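Local coordinates for A1 protein (Enterobacteria phage Qbeta, PDB 3RLK) that is a minor structural protein of the phage particle, made by reading through the stop codon of the coat protein, and is probably needed for infecting the bacterial host, at residues Tyr28-Ala33 with Ile133-Ile138; Lys68-Asn73 with Ile183-Val188; Thr74-Trp79 with Ile187-Ala192; Ser145-Tyr150 with Gly154-Phe159; Gly167-Pro170 with Lys175-Lys178. All blocks are in the same frame, centred on the assembly; numbering follows the deposited sequence.

How the contacts relate
Strand 183-188 ties most of this document together. Contacts 2 and 3 share I187 and V188 on it, with centres about 8 Å apart, and contact 4 supplies the neighbouring strand 154-159, whose V155 O accepts a 2.8 Å hydrogen bond from I187 N. Contact 1 reaches the same strand from the N-terminal part of the chain: Y28 OH lies 3.1 Å from V188 N. Its F32 packs on D146 and I147 of contact 4, the two contact centres being about 10 Å apart. Contact 5 is more remote, its centre about 21 Å from that of contact 1, but R77 of contact 3 hydrogen-bonds P170 O there. All five join sheets and loops within the read-through domain.

Contact 1 (Tyr28-Ala33 with Ile133-Ile138); sequences YTCPFA and IYLKSI
C30 meets L135 and I138 through two small points of contact, and its own short side chain gives the clearest path through them. Its CB comes first, 4.2 Å from CD1 of I138. One bond further, SG is anti to the backbone N (chi1 -173°), a torsion that points the sulfur to L135, whose CD1 lies 4.3 Å from SG; the I138 methyl is a little further from the sulfur. Those two methyls touch each other as well, CD1 of L135 being 3.9 Å from CD1 of I138, which they can do because the chain turns between them. I138 N donates to L135 O (3.2 Å) across a beta turn at the end of strand 129-135. The contact therefore joins the curled mixed sheet of this beta-barrel protein to the chain just after strand 28-29, which pairs antiparallel with strand 62-63. F63 of that partner strand packs against all three residues, so C30, L135 and I138 sit in a shared apolar cluster. Cysteine suits the place because its sulfur is compact, polarisable and needs no hydrogen-bond partner, while the branched leucine and isoleucine each reach a terminal methyl toward it, so that the backbones can stay well apart, with 9.0 Å between the CA atoms of C30 and I138. L135 also packs on V186 of strand 183-188.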
# COMPACT_ATOMS: atom_id res chain seq x y z
N TYR A 28 -15.04 -4.80 1.21
CA TYR A 28 -14.30 -4.84 2.49
C TYR A 28 -13.98 -3.39 2.88
O TYR A 28 -13.28 -2.65 2.15
CB TYR A 28 -13.02 -5.62 2.26
CG TYR A 28 -12.10 -5.67 3.46
CD1 TYR A 28 -10.91 -4.90 3.51
CD2 TYR A 28 -12.38 -6.51 4.52
CE1 TYR A 28 -10.04 -4.95 4.55
CE2 TYR A 28 -11.48 -6.58 5.63
CZ TYR A 28 -10.31 -5.84 5.64
OH TYR A 28 -9.53 -5.95 6.77
N THR A 29 -14.46 -2.99 4.05
CA THR A 29 -14.19 -1.64 4.58
C THR A 29 -12.74 -1.53 5.04
O THR A 29 -12.26 -2.42 5.79
CB THR A 29 -15.04 -1.36 5.82
OG1 THR A 29 -16.45 -1.49 5.50
CG2 THR A 29 -14.78 0.01 6.31
N CYS A 30 -12.03 -0.51 4.56
CA CYS A 30 -10.67 -0.25 4.98
C CYS A 30 -10.64 -0.18 6.51
O CYS A 30 -11.40 0.60 7.12
CB CYS A 30 -10.17 1.07 4.41
SG CYS A 30 -8.45 1.30 4.76
N PRO A 31 -9.84 -1.01 7.15
CA PRO A 31 -9.93 -1.17 8.58
C PRO A 31 -9.12 -0.16 9.39
O PRO A 31 -9.08 -0.24 10.61
CB PRO A 31 -9.37 -2.59 8.79
CG PRO A 31 -8.50 -2.84 7.71
CD PRO A 31 -8.82 -1.93 6.56
N PHE A 32 -8.50 0.81 8.73
CA PHE A 32 -7.81 1.89 9.39
C PHE A 32 -8.41 3.19 8.96
O PHE A 32 -9.16 3.22 7.95
CB PHE A 32 -6.32 1.87 9.04
CG PHE A 32 -5.63 0.62 9.50
CD1 PHE A 32 -5.30 0.44 10.83
CD2 PHE A 32 -5.38 -0.42 8.59
CE1 PHE A 32 -4.72 -0.76 11.29
CE2 PHE A 32 -4.83 -1.62 9.01
CZ PHE A 32 -4.46 -1.78 10.39
N ALA A 33 -8.17 4.23 9.76
CA ALA A 33 -8.67 5.55 9.45
C ALA A 33 -8.18 5.95 8.07
O ALA A 33 -7.00 5.70 7.63
CB ALA A 33 -8.20 6.56 10.48
N ILE A 133 -0.05 6.56 2.63
CA ILE A 133 -0.06 5.95 1.28
C ILE A 133 -1.36 6.33 0.58
O ILE A 133 -2.44 6.36 1.23
CB ILE A 133 0.13 4.39 1.43
CG1 ILE A 133 0.38 3.76 0.06
CG2 ILE A 133 -1.00 3.76 2.29
CD1 ILE A 133 1.74 4.20 -0.55
N TYR A 134 -1.27 6.68 -0.70
CA TYR A 134 -2.52 6.97 -1.42
C TYR A 134 -3.16 5.66 -1.88
O TYR A 134 -2.43 4.77 -2.39
CB TYR A 134 -2.23 7.90 -2.65
CG TYR A 134 -3.46 8.15 -3.50
CD1 TYR A 134 -4.56 8.91 -3.01
CD2 TYR A 134 -3.51 7.66 -4.80
CE1 TYR A 134 -5.68 9.13 -3.82
CE2 TYR A 134 -4.63 7.91 -5.63
CZ TYR A 134 -5.70 8.65 -5.12
OH TYR A 134 -6.82 8.89 -5.91
N LEU A 135 -4.48 5.54 -1.66
CA LEU A 135 -5.26 4.38 -2.11
C LEU A 135 -6.23 4.82 -3.18
O LEU A 135 -7.32 5.32 -2.91
CB LEU A 135 -6.01 3.71 -0.93
CG LEU A 135 -5.25 3.48 0.38
CD1 LEU A 135 -6.14 3.01 1.58
CD2 LEU A 135 -4.23 2.39 0.15
N LYS A 136 -5.84 4.56 -4.42
CA LYS A 136 -6.63 4.98 -5.60
C LYS A 136 -7.99 4.37 -5.64
O LYS A 136 -8.95 5.06 -5.98
CB LYS A 136 -5.84 4.57 -6.85
CG LYS A 136 -6.55 4.82 -8.21
CD LYS A 136 -7.02 6.28 -8.37
CE LYS A 136 -7.34 6.60 -9.86
NZ LYS A 136 -7.81 8.04 -10.04
N SER A 137 -8.07 3.08 -5.26
CA SER A 137 -9.33 2.32 -5.18
C SER A 137 -10.42 3.07 -4.44
O SER A 137 -11.60 3.02 -4.83
CB SER A 137 -9.06 0.99 -4.45
OG SER A 137 -8.24 0.21 -5.31
N ILE A 138 -10.02 3.76 -3.39
CA ILE A 138 -11.01 4.56 -2.64
C ILE A 138 -10.72 6.06 -2.65
O ILE A 138 -11.40 6.84 -1.91
CB ILE A 138 -11.21 3.96 -1.16
CG1 ILE A 138 -9.87 4.03 -0.40
CG2 ILE A 138 -11.71 2.49 -1.22
CD1 ILE A 138 -9.92 3.68 1.10

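Contact 2 (Lys68-Asn73 with Ile183-Val188); sequences KDLLGN and IQAVIV
A classic beta bulge marks strand 183-188 where Q184 and A185 both face V157 of the adjacent strand; A185 of this bulge points toward L70, and I187 further along the same strand also faces that leucine and L71. The sheet face is thus covered by the chain of 68-73, which makes a turn closed by L71 N to K68 O (3.2 Å) and then enters the short strand 71-72. L70 carries the larger share of the contact. With CG beside the backbone N (chi1 -46°), its side chain extends toward the strand, where CD1 settles 3.8 Å from CB of A185 and 3.5 Å from CG2 of I187. Alanine fits here because a single methyl lets the leucine tip come down close to the backbone, while Y96 of strand 96-98 also packs on L70. I187 offers its two branches to two different leucines: CG2 to L70, and the longer CG1 arm to L71. No hydrogen bond crosses between the two segments, and the buried grip is entirely of methyl on methyl. The L71 branch ends it, CD2 resting 4.0 Å from CD1 of I187.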
# COMPACT_ATOMS: atom_id res chain seq x y z
N LYS A 68 -11.69 -12.36 1.69
CA LYS A 68 -11.22 -13.72 1.31
C LYS A 68 -10.58 -13.70 -0.10
O LYS A 68 -9.77 -14.59 -0.39
CB LYS A 68 -12.30 -14.79 1.39
CG LYS A 68 -13.43 -14.74 0.34
CD LYS A 68 -14.20 -16.03 0.24
CE LYS A 68 -14.71 -16.22 -1.19
NZ LYS A 68 -15.88 -15.33 -1.49
N ASP A 69 -10.89 -12.70 -0.94
CA ASP A 69 -10.27 -12.69 -2.29
C ASP A 69 -8.75 -12.58 -2.27
O ASP A 69 -8.06 -13.03 -3.21
CB ASP A 69 -10.78 -11.51 -3.14
CG ASP A 69 -12.26 -11.62 -3.45
OD1 ASP A 69 -12.71 -12.80 -3.45
OD2 ASP A 69 -12.96 -10.59 -3.59
N LEU A 70 -8.24 -11.96 -1.20
CA LEU A 70 -6.81 -11.67 -1.08
C LEU A 70 -6.05 -12.68 -0.27
O LEU A 70 -4.82 -12.52 -0.12
CB LEU A 70 -6.62 -10.29 -0.44
CG LEU A 70 -7.50 -9.17 -1.00
CD1 LEU A 70 -7.33 -7.88 -0.21
CD2 LEU A 70 -7.24 -8.85 -2.51
N LEU A 71 -6.79 -13.66 0.31
CA LEU A 71 -6.24 -14.65 1.22
C LEU A 71 -6.13 -16.04 0.54
O LEU A 71 -6.78 -16.30 -0.47
CB LEU A 71 -7.05 -14.81 2.47
CG LEU A 71 -7.11 -13.50 3.31
CD1 LEU A 71 -7.92 -13.82 4.57
CD2 LEU A 71 -5.78 -12.81 3.67
N GLY A 72 -5.20 -16.85 1.00
CA GLY A 72 -5.10 -18.19 0.44
C GLY A 72 -4.05 -18.92 1.19
O GLY A 72 -3.87 -18.67 2.40
N ASN A 73 -3.36 -19.83 0.49
CA ASN A 73 -2.33 -20.61 1.17
C ASN A 73 -0.85 -20.39 0.81
O ASN A 73 0.04 -21.23 1.14
CB ASN A 73 -2.70 -22.13 1.11
CG ASN A 73 -2.64 -22.67 -0.31
OD1 ASN A 73 -2.22 -21.98 -1.22
ND2 ASN A 73 -3.06 -23.89 -0.49
N ILE A 183 -1.77 -0.90 -5.75
CA ILE A 183 -2.41 -1.34 -4.49
C ILE A 183 -3.84 -1.68 -4.77
O ILE A 183 -4.55 -0.90 -5.44
CB ILE A 183 -2.28 -0.23 -3.38
CG1 ILE A 183 -0.78 0.09 -3.18
CG2 ILE A 183 -3.16 -0.58 -2.09
CD1 ILE A 183 -0.46 1.40 -2.41
N GLN A 184 -4.30 -2.79 -4.22
CA GLN A 184 -5.69 -3.26 -4.42
C GLN A 184 -6.47 -3.04 -3.16
O GLN A 184 -7.69 -2.83 -3.21
CB GLN A 184 -5.68 -4.76 -4.67
CG GLN A 184 -4.77 -5.27 -5.82
CD GLN A 184 -5.19 -4.67 -7.14
OE1 GLN A 184 -4.47 -3.84 -7.70
NE2 GLN A 184 -6.42 -4.94 -7.53
N ALA A 185 -5.81 -3.19 -2.00
CA ALA A 185 -6.51 -3.02 -0.71
C ALA A 185 -5.54 -2.96 0.46
O ALA A 185 -4.36 -3.33 0.33
CB ALA A 185 -7.55 -4.14 -0.49
N VAL A 186 -6.02 -2.45 1.61
CA VAL A 186 -5.24 -2.50 2.86
C VAL A 186 -6.13 -3.35 3.74
O VAL A 186 -7.38 -3.10 3.88
CB VAL A 186 -5.04 -1.08 3.55
CG1 VAL A 186 -4.47 -1.27 4.98
CG2 VAL A 186 -4.08 -0.20 2.77
N ILE A 187 -5.53 -4.39 4.35
CA ILE A 187 -6.32 -5.30 5.19
C ILE A 187 -5.69 -5.47 6.56
O ILE A 187 -4.50 -5.14 6.75
CB ILE A 187 -6.49 -6.76 4.52
CG1 ILE A 187 -5.10 -7.40 4.39
CG2 ILE A 187 -7.06 -6.61 3.09
CD1 ILE A 187 -5.14 -8.89 3.89
N VAL A 188 -6.49 -6.04 7.47
CA VAL A 188 -5.95 -6.70 8.66
C VAL A 188 -5.90 -8.24 8.40
O VAL A 188 -6.94 -8.88 8.21
CB VAL A 188 -6.72 -6.31 9.94
CG1 VAL A 188 -6.21 -7.16 11.12
CG2 VAL A 188 -6.50 -4.78 10.34

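Contact 3 (Thr74-Trp79 with Ile187-Ala192); sequences TKWRDW and IVVPRA
I187, at the outgoing end of strand 183-188, is the first residue of its segment to touch W76: its CD1 lies 4.3 Å from CH2, at the far corner of the six-membered ring. It comes to the indole obliquely. V188 next points elsewhere and packs on F32, as expected of a strand residue between two inward-facing neighbours. V189, where the strand has given way to loop, turns back toward the tryptophan and makes the closer approach. Its CG1 occupies the crowded position between backbone N and carbonyl carbon (chi1 60°), leaving CG2 anti to the N and directed at the ring, 3.8 Å from NE1 and 4.0 Å from CZ2 of W76. A beta-branched valine suits this spot, since a methyl held close to the main chain meets the indole without having to be steered by a long flexible arm. P190 follows and packs on L71, while its backbone bonds to R89; by A192, the C-terminus, the chain is pairing with T87. The tail thus runs on from the three-stranded antiparallel sheet and lies along the later part (T87, R89) of the loop that also holds W76. Segment 74-79 has no regular structure of its own, and V155 of the central strand also supports the indole. Although NE1 of W76 is next to a methyl here, its N-H is spent on R89 O. The tryptophan therefore joins two kinds of contact: its hydrocarbon surface is partly covered by I187 and V189, and the hydrogen bond of its one polar group probably fixes the rotation of the ring.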
# COMPACT_ATOMS: atom_id res chain seq x y z
N THR A 74 -0.55 -19.27 0.16
CA THR A 74 0.83 -18.97 -0.19
C THR A 74 1.50 -18.02 0.84
O THR A 74 0.81 -17.41 1.68
CB THR A 74 0.90 -18.44 -1.62
OG1 THR A 74 0.37 -17.10 -1.65
CG2 THR A 74 0.13 -19.33 -2.61
N LYS A 75 2.82 -17.90 0.80
CA LYS A 75 3.47 -17.10 1.83
C LYS A 75 3.44 -15.58 1.53
O LYS A 75 3.67 -15.18 0.42
CB LYS A 75 4.84 -17.66 2.18
CG LYS A 75 5.95 -17.52 1.24
CD LYS A 75 7.16 -18.12 2.01
CE LYS A 75 8.53 -18.04 1.30
NZ LYS A 75 9.41 -19.15 1.80
N TRP A 76 3.20 -14.75 2.55
CA TRP A 76 3.40 -13.32 2.40
C TRP A 76 4.91 -13.07 2.33
O TRP A 76 5.69 -13.84 2.96
CB TRP A 76 2.88 -12.59 3.66
CG TRP A 76 1.45 -12.76 3.82
CD1 TRP A 76 0.80 -13.59 4.75
CD2 TRP A 76 0.44 -12.07 3.12
NE1 TRP A 76 -0.55 -13.46 4.60
CE2 TRP A 76 -0.81 -12.55 3.60
CE3 TRP A 76 0.46 -11.11 2.09
CZ2 TRP A 76 -2.03 -12.06 3.13
CZ3 TRP A 76 -0.76 -10.63 1.59
CH2 TRP A 76 -1.99 -11.12 2.10
N ARG A 77 5.32 -12.00 1.61
CA ARG A 77 6.73 -11.56 1.61
C ARG A 77 7.16 -11.18 3.04
O ARG A 77 8.28 -11.47 3.40
CB ARG A 77 6.95 -10.36 0.64
CG ARG A 77 7.06 -10.72 -0.82
CD ARG A 77 8.42 -11.31 -1.15
NE ARG A 77 8.54 -11.41 -2.60
CZ ARG A 77 8.13 -12.47 -3.28
NH1 ARG A 77 7.60 -13.50 -2.61
NH2 ARG A 77 8.25 -12.52 -4.62
N ASP A 78 6.28 -10.50 3.80
CA ASP A 78 6.54 -10.11 5.20
C ASP A 78 7.88 -9.37 5.27
O ASP A 78 8.73 -9.69 6.05
CB ASP A 78 6.47 -11.38 6.14
CG ASP A 78 6.47 -11.00 7.64
OD1 ASP A 78 6.13 -9.83 8.01
OD2 ASP A 78 6.86 -11.83 8.45
N TRP A 79 8.02 -8.35 4.40
CA TRP A 79 9.27 -7.63 4.17
C TRP A 79 9.89 -7.11 5.47
O TRP A 79 11.12 -7.22 5.67
CB TRP A 79 8.94 -6.44 3.25
CG TRP A 79 8.32 -6.74 1.88
CD1 TRP A 79 6.97 -6.74 1.53
CD2 TRP A 79 9.04 -7.13 0.71
NE1 TRP A 79 6.83 -7.03 0.19
CE2 TRP A 79 8.08 -7.28 -0.34
CE3 TRP A 79 10.42 -7.34 0.43
CZ2 TRP A 79 8.45 -7.66 -1.67
CZ3 TRP A 79 10.80 -7.69 -0.89
CH2 TRP A 79 9.80 -7.82 -1.94
N ILE A 187 -5.53 -4.39 4.35
CA ILE A 187 -6.32 -5.30 5.19
C ILE A 187 -5.69 -5.47 6.56
O ILE A 187 -4.50 -5.14 6.75
CB ILE A 187 -6.49 -6.76 4.52
CG1 ILE A 187 -5.10 -7.40 4.39
CG2 ILE A 187 -7.06 -6.61 3.09
CD1 ILE A 187 -5.14 -8.89 3.89
N VAL A 188 -6.49 -6.04 7.47
CA VAL A 188 -5.95 -6.70 8.66
C VAL A 188 -5.90 -8.24 8.40
O VAL A 188 -6.94 -8.88 8.21
CB VAL A 188 -6.72 -6.31 9.94
CG1 VAL A 188 -6.21 -7.16 11.12
CG2 VAL A 188 -6.50 -4.78 10.34
N VAL A 189 -4.70 -8.82 8.28
CA VAL A 189 -4.65 -10.27 7.97
C VAL A 189 -5.13 -11.10 9.18
O VAL A 189 -4.58 -10.97 10.28
CB VAL A 189 -3.28 -10.71 7.43
CG1 VAL A 189 -2.18 -10.44 8.44
CG2 VAL A 189 -3.30 -12.18 6.97
N PRO A 190 -6.14 -11.96 8.99
CA PRO A 190 -6.59 -12.85 10.12
C PRO A 190 -5.53 -13.80 10.63
O PRO A 190 -4.75 -14.36 9.85
CB PRO A 190 -7.71 -13.69 9.53
CG PRO A 190 -8.12 -12.92 8.26
CD PRO A 190 -6.83 -12.29 7.74
N ARG A 191 -5.53 -14.00 11.94
CA ARG A 191 -4.76 -15.11 12.53
C ARG A 191 -5.23 -16.46 12.08
O ARG A 191 -6.40 -16.63 11.77
CB ARG A 191 -4.84 -15.06 14.04
CG ARG A 191 -3.96 -13.94 14.56
CD ARG A 191 -4.29 -13.57 16.03
NE ARG A 191 -5.61 -12.98 16.20
CZ ARG A 191 -5.78 -11.70 16.60
NH1 ARG A 191 -4.73 -10.97 16.89
NH2 ARG A 191 -6.99 -11.21 16.75
N ALA A 192 -4.33 -17.44 12.10
CA ALA A 192 -4.76 -18.79 11.78
C ALA A 192 -4.08 -19.78 12.72
O ALA A 192 -3.65 -19.44 13.85
CB ALA A 192 -4.48 -19.11 10.31
OXT ALA A 192 -3.93 -20.96 12.38

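Contact 4 (Ser145-Tyr150 with Gly154-Phe159); sequences SDIAAY and GVIVGF
I147, G154 and I156 make up nearly all of this contact, and I147 gives the most to it. As the last residue of the short helix 144-147, it works with both its backbone and its side chain. Its carbonyl O reaches the start of the next strand, accepting a weak hydrogen bond from G154 N (3.3 Å, with a bent N-H...O angle of 124°) and lying equally near CA of G154, also 3.3 Å away in a CA-H...O contact. Such an approach is open to glycine, because the oxygen occupies the side of CA on which any other residue would carry its beta carbon; the backbones can close to 4.6 Å between the CA atoms of I147 and G154. Beyond the backbone, the side chain of I147 forks. CG2, anti to the backbone N, presses on the peptide of G154, 3.8 Å from its C. The other branch, CG1, carries CD1 to CG1 of I156 at 4.1 Å. The two isoleucines meet there at about a right angle, two branched hydrocarbon chains that can fill a buried interior without any polar demand. I147 also packs on I133 and V186, so its side chain lies among residues of two further strands, while G154 O is held by R82. The arrangement is a compact helix-loop-strand connection: a short helix whose end is joined to the strand by the six-residue loop 148-153, here delivering the chain to strand 154-159, the middle one of the three-stranded antiparallel sheet.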
# COMPACT_ATOMS: atom_id res chain seq x y z
N SER A 145 1.86 4.64 9.62
CA SER A 145 2.04 4.52 11.06
C SER A 145 0.95 3.64 11.63
O SER A 145 1.27 2.73 12.38
CB SER A 145 2.06 5.87 11.80
OG SER A 145 3.29 6.57 11.50
N ASP A 146 -0.30 3.86 11.20
CA ASP A 146 -1.42 3.08 11.66
C ASP A 146 -1.34 1.61 11.16
O ASP A 146 -1.47 0.68 11.94
CB ASP A 146 -2.77 3.67 11.18
CG ASP A 146 -3.11 5.02 11.80
OD1 ASP A 146 -2.32 5.54 12.61
OD2 ASP A 146 -4.22 5.57 11.48
N ILE A 147 -1.13 1.42 9.85
CA ILE A 147 -1.06 0.07 9.23
C ILE A 147 0.01 -0.81 9.94
O ILE A 147 -0.20 -2.00 10.16
CB ILE A 147 -0.75 0.21 7.70
CG1 ILE A 147 -1.91 0.98 7.04
CG2 ILE A 147 -0.40 -1.18 7.07
CD1 ILE A 147 -1.62 1.42 5.58
N ALA A 148 1.18 -0.26 10.21
CA ALA A 148 2.30 -0.99 10.74
C ALA A 148 2.49 -0.94 12.29
O ALA A 148 3.54 -1.34 12.80
CB ALA A 148 3.61 -0.58 9.99
N ALA A 149 1.49 -0.47 13.01
CA ALA A 149 1.57 -0.33 14.49
C ALA A 149 1.63 -1.69 15.16
O ALA A 149 1.18 -2.69 14.65
CB ALA A 149 0.37 0.42 15.04
N TYR A 150 2.21 -1.69 16.33
CA TYR A 150 2.33 -2.90 17.13
C TYR A 150 0.97 -3.57 17.21
O TYR A 150 -0.03 -2.92 17.57
CB TYR A 150 2.87 -2.53 18.50
CG TYR A 150 3.17 -3.69 19.40
CD1 TYR A 150 4.22 -4.57 19.12
CD2 TYR A 150 2.42 -3.88 20.58
CE1 TYR A 150 4.50 -5.63 19.98
CE2 TYR A 150 2.69 -4.90 21.43
CZ TYR A 150 3.73 -5.78 21.15
OH TYR A 150 3.95 -6.79 22.07
N GLY A 154 -1.54 -5.02 9.97
CA GLY A 154 -1.97 -4.40 8.71
C GLY A 154 -1.12 -4.85 7.56
O GLY A 154 0.12 -4.97 7.70
N VAL A 155 -1.75 -5.12 6.41
CA VAL A 155 -1.05 -5.44 5.18
C VAL A 155 -1.60 -4.60 4.00
O VAL A 155 -2.83 -4.44 3.81
CB VAL A 155 -1.26 -6.95 4.88
CG1 VAL A 155 -0.53 -7.42 3.64
CG2 VAL A 155 -0.82 -7.75 6.06
N ILE A 156 -0.65 -4.06 3.23
CA ILE A 156 -0.99 -3.40 1.99
C ILE A 156 -0.79 -4.49 0.92
O ILE A 156 0.36 -5.01 0.72
CB ILE A 156 -0.04 -2.21 1.69
CG1 ILE A 156 -0.03 -1.19 2.86
CG2 ILE A 156 -0.48 -1.49 0.38
CD1 ILE A 156 1.19 -0.31 2.92
N VAL A 157 -1.88 -4.74 0.20
CA VAL A 157 -1.92 -5.79 -0.82
C VAL A 157 -1.92 -5.17 -2.20
O VAL A 157 -2.82 -4.45 -2.58
CB VAL A 157 -3.16 -6.75 -0.68
CG1 VAL A 157 -3.02 -7.90 -1.69
CG2 VAL A 157 -3.24 -7.37 0.73
N GLY A 158 -0.89 -5.48 -2.96
CA GLY A 158 -0.89 -5.11 -4.37
C GLY A 158 -1.05 -6.31 -5.32
O GLY A 158 -1.29 -7.42 -4.88
N PHE A 159 -1.05 -6.03 -6.62
CA PHE A 159 -1.18 -7.10 -7.57
C PHE A 159 -0.20 -6.84 -8.69
O PHE A 159 -0.19 -5.77 -9.29
CB PHE A 159 -2.61 -7.29 -8.06
CG PHE A 159 -2.76 -8.43 -9.07
CD1 PHE A 159 -3.22 -9.69 -8.70
CD2 PHE A 159 -2.47 -8.17 -10.44
CE1 PHE A 159 -3.29 -10.72 -9.63
CE2 PHE A 159 -2.52 -9.21 -11.41
CZ PHE A 159 -2.96 -10.45 -11.01

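Contact 5 (Gly167-Pro170 with Lys175-Lys178); sequences GAIP and KFDK
This is a local apolar contact inside the long connection (160-182) between the antiparallel neighbours 154-159 and 183-188, where I169 and P170 meet K175 and F176 a few residues later. Neither segment is a regular strand, and no hydrogen bond passes directly between them; between these two segments the contact is side-chain packing. F176 and P170 carry it, the phenylalanine ring being approached obliquely by both I169 and P170. The first torsion of F176 (chi1 -77°) turns the ring toward the earlier limb. There CZ meets CG2 of I169 at 3.3 Å, a notably tight fit, and CE2 meets CD of P170 at 3.8 Å. W160, edge-to-face with F176, and I97 enclose the ring further, which explains why a large flat hydrocarbon belongs here. Proline is apt because its rigid ring presents three carbons at once: CD to F176, and both CG and CB to CB of K175, 3.8 and 3.9 Å away. Lysine needs only its aliphatic root for this; the chain then leads away, bending at chi4 (66°), and NZ forms a salt bridge with D172 in the intervening turn. The carbonyl of P170 is hydrogen-bonded by R77 NH2, which links this region to the loop that holds W76 and R77. That same oxygen also lies at the edge of the F176 ring and in its plane, 3.8 Å from CE2.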
# COMPACT_ATOMS: atom_id res chain seq x y z
N GLY A 167 6.66 -12.69 -15.52
CA GLY A 167 5.64 -12.29 -14.53
C GLY A 167 6.11 -12.48 -13.10
O GLY A 167 5.34 -12.26 -12.15
N ALA A 168 7.38 -12.88 -12.92
CA ALA A 168 7.91 -13.16 -11.55
C ALA A 168 7.95 -11.88 -10.67
O ALA A 168 8.45 -10.83 -11.09
CB ALA A 168 9.29 -13.75 -11.65
N ILE A 169 7.47 -12.02 -9.43
CA ILE A 169 7.47 -10.90 -8.45
C ILE A 169 8.85 -10.83 -7.79
O ILE A 169 9.37 -11.87 -7.35
CB ILE A 169 6.34 -11.06 -7.40
CG1 ILE A 169 5.01 -11.25 -8.12
CG2 ILE A 169 6.32 -9.80 -6.48
CD1 ILE A 169 3.85 -11.55 -7.19
N PRO A 170 9.49 -9.65 -7.83
CA PRO A 170 10.87 -9.49 -7.29
C PRO A 170 10.91 -9.80 -5.79
O PRO A 170 9.89 -9.75 -5.07
CB PRO A 170 11.18 -7.98 -7.51
CG PRO A 170 10.20 -7.55 -8.60
CD PRO A 170 8.99 -8.39 -8.42
N LYS A 175 12.20 -2.70 -6.46
CA LYS A 175 11.79 -2.94 -7.84
C LYS A 175 10.30 -2.70 -8.07
O LYS A 175 9.86 -2.73 -9.18
CB LYS A 175 12.21 -4.35 -8.32
CG LYS A 175 13.78 -4.49 -8.18
CD LYS A 175 14.33 -5.54 -9.22
CE LYS A 175 15.83 -5.36 -9.38
NZ LYS A 175 16.38 -5.73 -8.04
N PHE A 176 9.53 -2.46 -7.01
CA PHE A 176 8.07 -2.24 -7.15
C PHE A 176 7.71 -0.77 -7.40
O PHE A 176 8.43 0.12 -6.92
CB PHE A 176 7.39 -2.62 -5.79
CG PHE A 176 7.24 -4.09 -5.54
CD1 PHE A 176 5.97 -4.65 -5.29
CD2 PHE A 176 8.35 -4.92 -5.57
CE1 PHE A 176 5.83 -6.04 -5.04
CE2 PHE A 176 8.24 -6.33 -5.31
CZ PHE A 176 7.00 -6.88 -5.00
N ASP A 177 6.62 -0.53 -8.12
CA ASP A 177 6.07 0.81 -8.33
C ASP A 177 4.60 0.71 -8.60
O ASP A 177 4.13 -0.36 -8.87
CB ASP A 177 6.88 1.60 -9.35
CG ASP A 177 6.65 1.16 -10.81
OD1 ASP A 177 5.55 0.81 -11.24
OD2 ASP A 177 7.65 1.20 -11.54
N LYS A 178 3.85 1.81 -8.53
CA LYS A 178 2.42 1.70 -8.65
C LYS A 178 1.88 1.24 -10.00
O LYS A 178 0.73 0.79 -10.05
CB LYS A 178 1.84 3.08 -8.28
CG LYS A 178 2.13 4.09 -9.39
CD LYS A 178 1.85 5.50 -8.86
CE LYS A 178 1.80 6.47 -9.97
NZ LYS A 178 1.03 7.68 -9.53